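Local structure of peroxiredoxin HYR1 (Saccharomyces cerevisiae, 3CMI) at residues G32-I37 against E63-I68; V40-G45 against P71-G76; K51-L56 against V96-M101; N134-L139 against Y147-S152. The protein reduces hydroperoxides at the expense of thioredoxin and acts as a hydroperoxide sensor that oxidises and so activates the transcription factor YAP1. All coordinates share one frame; numbering follows the deposited sequence.

Contact 1: G32-I37 against E63-I68; sequences GKVVLI and EGFTII
Val34 and Phe65 meet as a parallel pair, and three more pairs follow in step up to Ile37 and Ile68. Val34 N donates to Gly64 O at 3.0 Å. Val34 O then takes Thr66 N, Leu36 N gives to Thr66 O, and Leu36 O takes Ile68 N. The bond from Leu36 N to Thr66 O is the straightest of the four, 172° at the hydrogen.

The side chains part to the two faces of the sheet. On one face Phe65 has CG anti to its backbone N (chi1 172°), which lays the ring along strand 34-41, between Val34 and Leu36. Val34 CG1 touches Phe65 CD1 at the ring edge, 3.8 Å away. Leu36 CB lies 3.8 Å from Phe65 CZ. Ile67 runs alongside Leu36. On the other face Val35 CG1 meets Ile68 CG1 at 3.8 Å, and Thr66 turns its methyl CG2 toward the Val35 methyls.

Further out, Leu53 of helix 47-60 packs on Leu36, and Tyr60 on Phe65. Leu166 of helix 160-167 packs on Val34. Met101 touches Ile68 on the opposite face. Strands 34-41 and 65-72, joined through helix 47-60, form the beta-alpha-beta unit of a thioredoxin-like fold.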
loop_
_atom_site.group_PDB
_atom_site.type_symbol
_atom_site.label_atom_id
_atom_site.label_comp_id
_atom_site.label_asym_id
_atom_site.label_seq_id
_atom_site.Cartn_x
_atom_site.Cartn_y
_atom_site.Cartn_z
ATOM N N GLY A 32 6.271 3.268 13.667
ATOM C CA GLY A 32 7.072 2.136 14.124
ATOM C C GLY A 32 6.744 0.838 13.411
ATOM O O GLY A 32 7.257 -0.220 13.773
ATOM N N LYS A 33 5.884 0.924 12.397
ATOM C CA LYS A 33 5.479 -0.236 11.606
ATOM C C LYS A 33 6.005 -0.142 10.187
ATOM O O LYS A 33 6.049 0.943 9.603
ATOM C CB LYS A 33 3.947 -0.368 11.565
ATOM C CG LYS A 33 3.323 -1.137 12.730
ATOM C CD LYS A 33 3.302 -0.320 14.007
ATOM C CE LYS A 33 2.563 -1.046 15.136
ATOM N NZ LYS A 33 1.085 -0.948 14.950
ATOM N N VAL A 34 6.413 -1.287 9.645
ATOM C CA VAL A 34 6.653 -1.419 8.215
ATOM C C VAL A 34 5.284 -1.549 7.540
ATOM O O VAL A 34 4.434 -2.310 7.995
ATOM C CB VAL A 34 7.572 -2.631 7.900
ATOM C CG1 VAL A 34 7.721 -2.847 6.388
ATOM C CG2 VAL A 34 8.948 -2.450 8.555
ATOM N N VAL A 35 5.065 -0.788 6.475
ATOM C CA VAL A 35 3.759 -0.750 5.814
ATOM C C VAL A 35 3.874 -1.040 4.318
ATOM O O VAL A 35 4.702 -0.446 3.619
ATOM C CB VAL A 35 3.043 0.626 6.015
ATOM C CG1 VAL A 35 1.613 0.582 5.484
ATOM C CG2 VAL A 35 3.038 1.030 7.487
ATOM N N LEU A 36 3.040 -1.958 3.840
ATOM C CA LEU A 36 2.906 -2.216 2.408
ATOM C C LEU A 36 1.602 -1.555 1.961
ATOM O O LEU A 36 0.533 -1.888 2.466
ATOM C CB LEU A 36 2.886 -3.728 2.157
ATOM C CG LEU A 36 3.230 -4.406 0.818
ATOM C CD1 LEU A 36 2.001 -4.996 0.146
ATOM C CD2 LEU A 36 3.987 -3.501 -0.152
ATOM N N ILE A 37 1.688 -0.582 1.057
ATOM C CA ILE A 37 0.481 0.039 0.534
ATOM C C ILE A 37 0.199 -0.486 -0.868
ATOM O O ILE A 37 1.024 -0.355 -1.773
ATOM C CB ILE A 37 0.534 1.593 0.586
ATOM C CG1 ILE A 37 0.662 2.057 2.044
ATOM C CG2 ILE A 37 -0.727 2.202 -0.050
ATOM C CD1 ILE A 37 0.739 3.549 2.229
ATOM N N GLU A 63 5.372 -8.910 13.735
ATOM C CA GLU A 63 6.705 -8.315 13.725
ATOM C C GLU A 63 6.626 -6.786 13.665
ATOM O O GLU A 63 7.652 -6.105 13.723
ATOM C CB GLU A 63 7.520 -8.836 12.532
ATOM C CG GLU A 63 7.627 -10.354 12.441
ATOM C CD GLU A 63 8.452 -10.953 13.568
ATOM O OE1 GLU A 63 9.533 -10.401 13.867
ATOM O OE2 GLU A 63 8.022 -11.972 14.152
ATOM N N GLY A 64 5.408 -6.254 13.554
ATOM C CA GLY A 64 5.199 -4.818 13.357
ATOM C C GLY A 64 5.096 -4.482 11.878
ATOM O O GLY A 64 5.842 -3.650 11.362
ATOM N N PHE A 65 4.169 -5.155 11.204
ATOM C CA PHE A 65 3.971 -5.024 9.767
ATOM C C PHE A 65 2.485 -5.006 9.482
ATOM O O PHE A 65 1.711 -5.714 10.130
ATOM C CB PHE A 65 4.613 -6.196 9.020
ATOM C CG PHE A 65 4.283 -6.237 7.542
ATOM C CD1 PHE A 65 4.961 -5.420 6.637
ATOM C CD2 PHE A 65 3.288 -7.093 7.062
ATOM C CE1 PHE A 65 4.660 -5.457 5.272
ATOM C CE2 PHE A 65 2.976 -7.137 5.706
ATOM C CZ PHE A 65 3.663 -6.318 4.808
ATOM N N THR A 66 2.086 -4.199 8.506
ATOM C CA THR A 66 0.701 -4.200 8.064
ATOM C C THR A 66 0.589 -3.909 6.574
ATOM O O THR A 66 1.560 -3.481 5.946
ATOM C CB THR A 66 -0.175 -3.229 8.895
ATOM O OG1 THR A 66 -1.553 -3.564 8.703
ATOM C CG2 THR A 66 0.076 -1.766 8.502
ATOM N N ILE A 67 -0.595 -4.174 6.021
ATOM C CA ILE A 67 -0.916 -3.859 4.632
ATOM C C ILE A 67 -2.167 -2.994 4.590
ATOM O O ILE A 67 -3.189 -3.345 5.183
ATOM C CB ILE A 67 -1.155 -5.130 3.779
ATOM C CG1 ILE A 67 0.062 -6.067 3.850
ATOM C CG2 ILE A 67 -1.444 -4.753 2.317
ATOM C CD1 ILE A 67 -0.172 -7.423 3.236
ATOM N N ILE A 68 -2.079 -1.858 3.904
ATOM C CA ILE A 68 -3.257 -1.021 3.692
ATOM C C ILE A 68 -3.685 -1.191 2.234
ATOM O O ILE A 68 -2.933 -0.855 1.314
ATOM C CB ILE A 68 -2.995 0.481 4.041
ATOM C CG1 ILE A 68 -2.227 0.628 5.370
ATOM C CG2 ILE A 68 -4.310 1.278 4.056
ATOM C CD1 ILE A 68 -2.926 0.027 6.618
#

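Contact 2: V40-G45 against P71-G76; sequences VASKCG and PCNQFG
Val40 and Pro71 form a close parallel pair, their CA atoms 4.6 Å apart. The next pair, Ala41 and Cys72, already opens to 5.8 Å between CA atoms. Cys72 N gives a weak bond to Val40 O, bent to 128° at the hydrogen. Ser42 N reaches Cys72 O at 3.2 Å, but from above the carbonyl plane, 45° out of it. One bent bond and one off-plane approach are consistent with strands that separate. Pro71 has no N-H to give and adds a CA-H...O contact to Val40 O.

Water takes over where the strands part. Water 1 accepts from Lys43 N at 2.9 Å and from Asn73 ND2 at 3.2 Å. It also donates weakly to Cys72 O. That carbonyl therefore serves both Ser42 N and the water.

The side-chain contacts are loose. Asn73 has CG anti to its backbone N (chi1 -162°), and its amide lies against the extended Lys43 chain. Asn73 ND2 is 3.7 Å from Lys43 CG, and the two side chains cross at a slant. Ser42 CB rests over Cys72 O at 3.4 Å.

Outside the pair, Tyr50 of helix 47-60 packs on Val40 and Ala41. Gln74 is tied by its side-chain amide to the backbone of Val106 and Asn107.

Cys44, which passes through a sulfenic acid and a transient disulfide with YAP1, follows Lys43 but does not touch 71-76. This is the active-site end of the beta-alpha-beta unit in the thioredoxin-like fold, with the reactive cysteine in the loop between strand 34-41 and helix 47-60.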
loop_
_atom_site.group_PDB
_atom_site.type_symbol
_atom_site.label_atom_id
_atom_site.label_comp_id
_atom_site.label_asym_id
_atom_site.label_seq_id
_atom_site.Cartn_x
_atom_site.Cartn_y
_atom_site.Cartn_z
ATOM N N VAL A 40 -5.895 -2.049 -4.799
ATOM C CA VAL A 40 -6.551 -3.324 -4.963
ATOM C C VAL A 40 -7.687 -3.201 -5.974
ATOM O O VAL A 40 -8.234 -2.117 -6.167
ATOM C CB VAL A 40 -7.003 -3.831 -3.565
ATOM C CG1 VAL A 40 -8.412 -4.407 -3.572
ATOM C CG2 VAL A 40 -5.968 -4.795 -3.006
ATOM N N ALA A 41 -8.010 -4.305 -6.639
ATOM C CA ALA A 41 -9.049 -4.313 -7.662
ATOM C C ALA A 41 -10.443 -4.251 -7.044
ATOM O O ALA A 41 -10.786 -5.057 -6.174
ATOM C CB ALA A 41 -8.911 -5.532 -8.548
ATOM N N SER A 42 -11.236 -3.284 -7.503
ATOM C CA SER A 42 -12.609 -3.115 -7.040
ATOM C C SER A 42 -13.500 -4.247 -7.552
ATOM O O SER A 42 -14.441 -4.659 -6.872
ATOM C CB SER A 42 -13.154 -1.758 -7.482
ATOM O OG SER A 42 -14.395 -1.477 -6.861
ATOM N N LYS A 43 -13.190 -4.743 -8.749
ATOM C CA LYS A 43 -13.902 -5.872 -9.346
ATOM C C LYS A 43 -13.317 -7.210 -8.892
ATOM O O LYS A 43 -12.173 -7.277 -8.430
ATOM C CB LYS A 43 -13.879 -5.780 -10.875
ATOM C CG LYS A 43 -14.730 -4.658 -11.447
ATOM C CD LYS A 43 -14.651 -4.622 -12.965
ATOM C CE LYS A 43 -15.564 -3.549 -13.541
ATOM N NZ LYS A 43 -15.477 -3.485 -15.026
ATOM N N CYS A 44 -14.115 -8.268 -9.027
ATOM C CA CYS A 44 -13.716 -9.620 -8.636
ATOM C C CYS A 44 -12.832 -10.283 -9.694
ATOM O O CYS A 44 -12.663 -9.758 -10.799
ATOM C CB CYS A 44 -14.955 -10.485 -8.380
ATOM S SG CYS A 44 -16.104 -9.829 -7.148
ATOM N N GLY A 45 -12.267 -11.436 -9.340
ATOM C CA GLY A 45 -11.495 -12.249 -10.279
ATOM C C GLY A 45 -9.990 -12.133 -10.136
ATOM O O GLY A 45 -9.249 -12.418 -11.080
ATOM N N PRO A 71 -9.009 -0.131 -2.555
ATOM C CA PRO A 71 -9.865 -0.402 -3.709
ATOM C C PRO A 71 -9.868 0.747 -4.715
ATOM O O PRO A 71 -9.845 1.918 -4.330
ATOM C CB PRO A 71 -11.259 -0.550 -3.082
ATOM C CG PRO A 71 -10.986 -1.028 -1.700
ATOM C CD PRO A 71 -9.741 -0.299 -1.284
ATOM N N CYS A 72 -9.896 0.392 -5.995
ATOM C CA CYS A 72 -9.874 1.355 -7.087
ATOM C C CYS A 72 -10.470 0.692 -8.319
ATOM O O CYS A 72 -10.203 -0.482 -8.587
ATOM C CB CYS A 72 -8.434 1.800 -7.369
ATOM S SG CYS A 72 -8.257 3.035 -8.667
ATOM N N ASN A 73 -11.273 1.443 -9.066
ATOM C CA ASN A 73 -11.936 0.910 -10.254
ATOM C C ASN A 73 -11.398 1.472 -11.578
ATOM O O ASN A 73 -12.038 1.340 -12.620
ATOM C CB ASN A 73 -13.452 1.121 -10.145
ATOM C CG ASN A 73 -14.239 0.242 -11.100
ATOM O OD1 ASN A 73 -15.182 0.702 -11.747
ATOM N ND2 ASN A 73 -13.852 -1.027 -11.200
ATOM N N GLN A 74 -10.207 2.064 -11.536
ATOM C CA GLN A 74 -9.639 2.752 -12.708
ATOM C C GLN A 74 -8.937 1.845 -13.731
ATOM O O GLN A 74 -8.458 2.327 -14.765
ATOM C CB GLN A 74 -8.693 3.873 -12.259
ATOM C CG GLN A 74 -9.409 5.125 -11.765
ATOM C CD GLN A 74 -8.459 6.186 -11.250
ATOM O OE1 GLN A 74 -7.670 5.938 -10.346
ATOM N NE2 GLN A 74 -8.545 7.384 -11.815
ATOM N N PHE A 75 -8.879 0.545 -13.454
ATOM C CA PHE A 75 -8.162 -0.392 -14.324
ATOM C C PHE A 75 -9.048 -1.565 -14.757
ATOM O O PHE A 75 -8.825 -2.713 -14.374
ATOM C CB PHE A 75 -6.862 -0.877 -13.653
ATOM C CG PHE A 75 -6.048 0.230 -13.030
ATOM C CD1 PHE A 75 -5.298 1.098 -13.825
ATOM C CD2 PHE A 75 -6.040 0.414 -11.653
ATOM C CE1 PHE A 75 -4.553 2.130 -13.254
ATOM C CE2 PHE A 75 -5.300 1.440 -11.070
ATOM C CZ PHE A 75 -4.555 2.302 -11.874
ATOM N N GLY A 76 -10.060 -1.258 -15.562
ATOM C CA GLY A 76 -10.982 -2.268 -16.076
ATOM C C GLY A 76 -10.929 -2.377 -17.587
ATOM O O GLY A 76 -11.152 -1.396 -18.297
HETATM O O HOH W 1 -11.479 -3.053 -10.301
#

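Contact 3: K51-L56 against V96-M101; sequences KELEAL and VTFPIM
Glu54 reaches from helix 47-60 to Thr97 with both carboxylate oxygens. Thr97 OG1 donates to Glu54 OE1 at 2.6 Å, on the syn lone pair. Thr97 N donates to Glu54 OE2 at 2.8 Å and 163°, but from above the carboxylate plane, 39° out of it. The Glu54 chain starts anti to the backbone N and bends at chi2 (63°), which swings the carboxylate across to the loop. Thr97 OG1 lies between its own N and carbonyl carbon, close to the residue's own N-H, and both donors face the same carboxylate.

The contact joins the helix of the beta-alpha-beta unit to the irregular segment that follows strand 65-72 in this thioredoxin-like fold.

The tight part is the apolar one, on the buried side. Leu53 CB packs on Phe98 CE2, 3.8 Å away. Glu54 OE2 sits 3.5 Å from Phe98 CD2. Val96 CG2 lies over one face of the ring, toward its rim, and Ile67 of strand 65-72 also touches Phe98.

The polar side faces solvent: Thr97 is exposed and Glu54 partly so. Lys58 makes a salt bridge to Glu54 OE1, the oxygen that Thr97 OG1 also uses, and probably stabilises its negative charge.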
loop_
_atom_site.group_PDB
_atom_site.type_symbol
_atom_site.label_atom_id
_atom_site.label_comp_id
_atom_site.label_asym_id
_atom_site.label_seq_id
_atom_site.Cartn_x
_atom_site.Cartn_y
_atom_site.Cartn_z
ATOM N N LYS A 51 -4.699 -13.701 -1.962
ATOM C CA LYS A 51 -4.161 -14.809 -1.181
ATOM C C LYS A 51 -2.698 -14.568 -0.802
ATOM O O LYS A 51 -2.310 -14.794 0.345
ATOM C CB LYS A 51 -4.314 -16.137 -1.928
ATOM C CG LYS A 51 -5.709 -16.743 -1.849
ATOM C CD LYS A 51 -5.688 -18.222 -2.213
ATOM C CE LYS A 51 -7.088 -18.815 -2.187
ATOM N NZ LYS A 51 -7.082 -20.299 -2.334
ATOM N N GLU A 52 -1.901 -14.100 -1.765
ATOM C CA GLU A 52 -0.487 -13.802 -1.528
ATOM C C GLU A 52 -0.288 -12.655 -0.532
ATOM O O GLU A 52 0.600 -12.717 0.318
ATOM C CB GLU A 52 0.258 -13.520 -2.841
ATOM C CG GLU A 52 0.651 -14.776 -3.617
ATOM C CD GLU A 52 1.885 -14.586 -4.500
ATOM O OE1 GLU A 52 1.890 -15.105 -5.641
ATOM O OE2 GLU A 52 2.857 -13.932 -4.055
ATOM N N LEU A 53 -1.119 -11.617 -0.641
ATOM C CA LEU A 53 -1.077 -10.484 0.282
ATOM C C LEU A 53 -1.440 -10.912 1.697
ATOM O O LEU A 53 -0.757 -10.545 2.654
ATOM C CB LEU A 53 -2.015 -9.366 -0.181
ATOM C CG LEU A 53 -1.602 -8.579 -1.427
ATOM C CD1 LEU A 53 -2.794 -7.818 -1.974
ATOM C CD2 LEU A 53 -0.427 -7.645 -1.138
ATOM N N GLU A 54 -2.515 -11.689 1.815
ATOM C CA GLU A 54 -2.975 -12.220 3.097
ATOM C C GLU A 54 -1.909 -13.094 3.762
ATOM O O GLU A 54 -1.716 -13.021 4.978
ATOM C CB GLU A 54 -4.288 -12.990 2.917
ATOM C CG GLU A 54 -4.928 -13.536 4.209
ATOM C CD GLU A 54 -5.350 -12.457 5.204
ATOM O OE1 GLU A 54 -5.705 -12.826 6.338
ATOM O OE2 GLU A 54 -5.331 -11.252 4.872
ATOM N N ALA A 55 -1.211 -13.900 2.958
ATOM C CA ALA A 55 -0.124 -14.739 3.450
ATOM C C ALA A 55 1.018 -13.888 4.011
ATOM O O ALA A 55 1.570 -14.202 5.061
ATOM C CB ALA A 55 0.384 -15.680 2.348
ATOM N N LEU A 56 1.357 -12.810 3.307
ATOM C CA LEU A 56 2.373 -11.863 3.763
ATOM C C LEU A 56 1.968 -11.251 5.101
ATOM O O LEU A 56 2.764 -11.204 6.045
ATOM C CB LEU A 56 2.560 -10.756 2.720
ATOM C CG LEU A 56 3.836 -9.911 2.730
ATOM C CD1 LEU A 56 5.055 -10.748 2.335
ATOM C CD2 LEU A 56 3.667 -8.722 1.790
ATOM N N VAL A 96 -9.727 -10.849 2.994
ATOM C CA VAL A 96 -8.454 -10.609 3.675
ATOM C C VAL A 96 -8.714 -10.081 5.090
ATOM O O VAL A 96 -9.855 -9.745 5.429
ATOM C CB VAL A 96 -7.561 -9.620 2.875
ATOM C CG1 VAL A 96 -7.237 -10.180 1.491
ATOM C CG2 VAL A 96 -8.223 -8.246 2.756
ATOM N N THR A 97 -7.671 -10.016 5.915
ATOM C CA THR A 97 -7.830 -9.551 7.301
ATOM C C THR A 97 -7.054 -8.268 7.620
ATOM O O THR A 97 -7.089 -7.782 8.751
ATOM C CB THR A 97 -7.456 -10.635 8.334
ATOM O OG1 THR A 97 -6.091 -11.020 8.148
ATOM C CG2 THR A 97 -8.363 -11.865 8.209
ATOM N N PHE A 98 -6.348 -7.728 6.633
ATOM C CA PHE A 98 -5.628 -6.473 6.819
ATOM C C PHE A 98 -6.523 -5.290 6.443
ATOM O O PHE A 98 -7.519 -5.482 5.746
ATOM C CB PHE A 98 -4.310 -6.471 6.027
ATOM C CG PHE A 98 -4.466 -6.761 4.560
ATOM C CD1 PHE A 98 -4.838 -5.756 3.665
ATOM C CD2 PHE A 98 -4.199 -8.033 4.062
ATOM C CE1 PHE A 98 -4.963 -6.023 2.303
ATOM C CE2 PHE A 98 -4.323 -8.307 2.704
ATOM C CZ PHE A 98 -4.706 -7.299 1.822
ATOM N N PRO A 99 -6.186 -4.068 6.911
ATOM C CA PRO A 99 -7.068 -2.915 6.663
ATOM C C PRO A 99 -7.364 -2.634 5.187
ATOM O O PRO A 99 -6.447 -2.470 4.380
ATOM C CB PRO A 99 -6.304 -1.743 7.294
ATOM C CG PRO A 99 -5.454 -2.382 8.337
ATOM C CD PRO A 99 -5.013 -3.677 7.717
ATOM N N ILE A 100 -8.656 -2.597 4.865
ATOM C CA ILE A 100 -9.155 -2.204 3.549
ATOM C C ILE A 100 -9.848 -0.849 3.687
ATOM O O ILE A 100 -10.601 -0.617 4.631
ATOM C CB ILE A 100 -10.126 -3.273 2.961
ATOM C CG1 ILE A 100 -9.412 -4.622 2.760
ATOM C CG2 ILE A 100 -10.801 -2.786 1.671
ATOM C CD1 ILE A 100 -8.328 -4.647 1.672
ATOM N N MET A 101 -9.576 0.050 2.748
ATOM C CA MET A 101 -10.079 1.418 2.825
ATOM C C MET A 101 -11.276 1.608 1.902
ATOM O O MET A 101 -11.630 0.700 1.151
ATOM C CB MET A 101 -8.965 2.405 2.457
ATOM C CG MET A 101 -7.677 2.264 3.269
ATOM S SD MET A 101 -7.806 2.872 4.967
ATOM C CE MET A 101 -8.010 1.337 5.862
#

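Contact 4: N134-L139 against Y147-S152; sequences NFEKFL and YERYSS
A beta hairpin, strands 137-140 and 146-150, holds this contact, and a classic beta bulge interrupts it where Tyr147 and Glu148 both face Leu139. Leu139 N donates to Glu148 O at 2.9 Å, and Leu139 O accepts from Tyr147 N. Lys137 and Tyr150 form a hydrogen-bonded pair, with Tyr150 N to Lys137 O the shorter bond at 2.7 Å.

On one face Arg149 runs extended from CG to NE, with CG anti to its backbone N (chi1 180°). It lies alongside Phe138. Its CG sits over the ring in a CH-pi contact, 3.9 Å from the Phe138 ring centroid. Beyond the ring, Arg149 NE and NH2 both grip Glu136 OE1 side-on at 2.8 Å, with that oxygen 5° out of the guanidinium plane. On the other face Leu139 CB meets the edge of the Tyr150 ring.

Water 2 bridges Glu136 OE2 and Ser152 N. Arg149 NH2 also bonds to Arg129 O, and NH1 to Lys122 O. Lys137 NZ bonds to Phe135 O at 2.7 Å and to Thr154 O. The guanidinium is thus fixed in rotation by one carboxylate oxygen and two carbonyls, and the buried Glu136 is probably kept ionised by Arg149.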
loop_
_atom_site.group_PDB
_atom_site.type_symbol
_atom_site.label_atom_id
_atom_site.label_comp_id
_atom_site.label_asym_id
_atom_site.label_seq_id
_atom_site.Cartn_x
_atom_site.Cartn_y
_atom_site.Cartn_z
ATOM N N ASN A 134 -3.770 -2.552 -11.473
ATOM C CA ASN A 134 -4.091 -3.123 -10.166
ATOM C C ASN A 134 -2.862 -3.688 -9.460
ATOM O O ASN A 134 -1.952 -4.199 -10.113
ATOM C CB ASN A 134 -5.131 -4.232 -10.320
ATOM C CG ASN A 134 -6.480 -3.713 -10.771
ATOM O OD1 ASN A 134 -6.973 -2.704 -10.264
ATOM N ND2 ASN A 134 -7.089 -4.408 -11.725
ATOM N N PHE A 135 -2.841 -3.579 -8.132
ATOM C CA PHE A 135 -1.831 -4.241 -7.280
ATOM C C PHE A 135 -0.398 -3.709 -7.396
ATOM O O PHE A 135 0.565 -4.458 -7.223
ATOM C CB PHE A 135 -1.862 -5.772 -7.450
ATOM C CG PHE A 135 -3.221 -6.375 -7.243
ATOM C CD1 PHE A 135 -3.750 -6.508 -5.963
ATOM C CD2 PHE A 135 -3.971 -6.809 -8.329
ATOM C CE1 PHE A 135 -5.015 -7.062 -5.768
ATOM C CE2 PHE A 135 -5.234 -7.365 -8.148
ATOM C CZ PHE A 135 -5.759 -7.491 -6.866
ATOM N N GLU A 136 -0.261 -2.418 -7.671
ATOM C CA GLU A 136 1.019 -1.742 -7.501
ATOM C C GLU A 136 1.255 -1.548 -5.994
ATOM O O GLU A 136 0.300 -1.383 -5.228
ATOM C CB GLU A 136 1.021 -0.407 -8.248
ATOM C CG GLU A 136 2.376 -0.016 -8.787
ATOM C CD GLU A 136 2.321 1.018 -9.900
ATOM O OE1 GLU A 136 2.881 2.107 -9.702
ATOM O OE2 GLU A 136 1.741 0.753 -10.975
ATOM N N LYS A 137 2.520 -1.585 -5.579
ATOM C CA LYS A 137 2.887 -1.677 -4.162
ATOM C C LYS A 137 3.961 -0.668 -3.757
ATOM O O LYS A 137 4.951 -0.462 -4.480
ATOM C CB LYS A 137 3.393 -3.088 -3.842
ATOM C CG LYS A 137 2.436 -4.223 -4.211
ATOM C CD LYS A 137 3.202 -5.474 -4.578
ATOM C CE LYS A 137 2.284 -6.554 -5.138
ATOM N NZ LYS A 137 2.192 -6.522 -6.625
ATOM N N PHE A 138 3.756 -0.045 -2.600
ATOM C CA PHE A 138 4.730 0.862 -2.001
ATOM C C PHE A 138 5.084 0.333 -0.620
ATOM O O PHE A 138 4.198 0.037 0.183
ATOM C CB PHE A 138 4.153 2.272 -1.834
ATOM C CG PHE A 138 3.832 2.979 -3.125
ATOM C CD1 PHE A 138 2.649 2.708 -3.816
ATOM C CD2 PHE A 138 4.677 3.971 -3.614
ATOM C CE1 PHE A 138 2.338 3.390 -4.995
ATOM C CE2 PHE A 138 4.369 4.657 -4.784
ATOM C CZ PHE A 138 3.202 4.361 -5.480
ATOM N N LEU A 139 6.378 0.223 -0.343
ATOM C CA LEU A 139 6.845 -0.227 0.959
ATOM C C LEU A 139 7.333 0.980 1.757
ATOM O O LEU A 139 8.143 1.772 1.265
ATOM C CB LEU A 139 7.955 -1.265 0.772
ATOM C CG LEU A 139 8.244 -2.356 1.803
ATOM C CD1 LEU A 139 6.987 -3.054 2.331
ATOM C CD2 LEU A 139 9.203 -3.365 1.186
ATOM N N TYR A 147 10.335 3.485 1.047
ATOM C CA TYR A 147 11.552 2.754 0.701
ATOM C C TYR A 147 11.640 2.466 -0.794
ATOM O O TYR A 147 12.690 2.672 -1.411
ATOM C CB TYR A 147 11.640 1.447 1.501
ATOM C CG TYR A 147 12.879 0.629 1.202
ATOM C CD1 TYR A 147 12.815 -0.491 0.371
ATOM C CD2 TYR A 147 14.119 0.981 1.741
ATOM C CE1 TYR A 147 13.952 -1.242 0.087
ATOM C CE2 TYR A 147 15.267 0.231 1.464
ATOM C CZ TYR A 147 15.172 -0.879 0.636
ATOM O OH TYR A 147 16.295 -1.627 0.357
ATOM N N GLU A 148 10.538 1.978 -1.366
ATOM C CA GLU A 148 10.504 1.586 -2.774
ATOM C C GLU A 148 9.087 1.343 -3.289
ATOM O O GLU A 148 8.180 0.973 -2.533
ATOM C CB GLU A 148 11.374 0.337 -3.007
ATOM C CG GLU A 148 11.649 -0.023 -4.475
ATOM C CD GLU A 148 12.223 1.132 -5.286
ATOM O OE1 GLU A 148 13.453 1.160 -5.460
ATOM O OE2 GLU A 148 11.448 2.014 -5.737
ATOM N N ARG A 149 8.926 1.569 -4.590
ATOM C CA ARG A 149 7.701 1.302 -5.327
ATOM C C ARG A 149 7.919 0.085 -6.238
ATOM O O ARG A 149 8.940 -0.014 -6.927
ATOM C CB ARG A 149 7.348 2.540 -6.147
ATOM C CG ARG A 149 6.096 2.464 -6.995
ATOM C CD ARG A 149 6.005 3.739 -7.826
ATOM N NE ARG A 149 4.851 3.768 -8.712
ATOM C CZ ARG A 149 4.363 4.872 -9.269
ATOM N NH1 ARG A 149 4.912 6.052 -9.015
ATOM N NH2 ARG A 149 3.314 4.797 -10.076
ATOM N N TYR A 150 6.961 -0.836 -6.233
ATOM C CA TYR A 150 7.064 -2.072 -7.009
ATOM C C TYR A 150 5.893 -2.194 -7.965
ATOM O O TYR A 150 4.779 -1.786 -7.645
ATOM C CB TYR A 150 7.096 -3.285 -6.079
ATOM C CG TYR A 150 8.195 -3.224 -5.046
ATOM C CD1 TYR A 150 7.963 -2.669 -3.787
ATOM C CD2 TYR A 150 9.473 -3.712 -5.333
ATOM C CE1 TYR A 150 8.976 -2.605 -2.838
ATOM C CE2 TYR A 150 10.493 -3.653 -4.390
ATOM C CZ TYR A 150 10.234 -3.099 -3.146
ATOM O OH TYR A 150 11.234 -3.035 -2.208
ATOM N N SER A 151 6.145 -2.774 -9.133
ATOM C CA SER A 151 5.108 -2.913 -10.151
ATOM C C SER A 151 4.044 -3.947 -9.769
ATOM O O SER A 151 4.239 -4.755 -8.856
ATOM C CB SER A 151 5.733 -3.270 -11.499
ATOM O OG SER A 151 6.299 -4.563 -11.448
ATOM N N SER A 152 2.928 -3.919 -10.492
ATOM C CA SER A 152 1.828 -4.870 -10.303
ATOM C C SER A 152 2.214 -6.340 -10.502
ATOM O O SER A 152 1.571 -7.230 -9.942
ATOM C CB SER A 152 0.653 -4.516 -11.220
ATOM O OG SER A 152 1.098 -3.999 -12.460
HETATM O O HOH W 2 2.755 -1.672 -12.336
#

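Overall arrangement
Contacts 1 and 2 use the same two strands, 34-41 and 65-72, but at different ends. Contact 1 is buried, regular and mostly apolar beside its backbone bonds. Contact 2 is partly exposed, and a water enters where the strands part near Cys44. Contacts 3 and 4 are partly buried, contact 4 nearest the centre of the chain. Contact 3 brings in the connecting helix and touches contact 1 where Ile67 packs on Leu53 and Phe98. Contact 4 extends the same sheet on the other side of strand 34-41, with Phe138 beside Ile37. Its salt bridge ties Arg149 of the hairpin to Glu136, just before the first strand, whereas contact 3 sets a helix carboxylate against a loop.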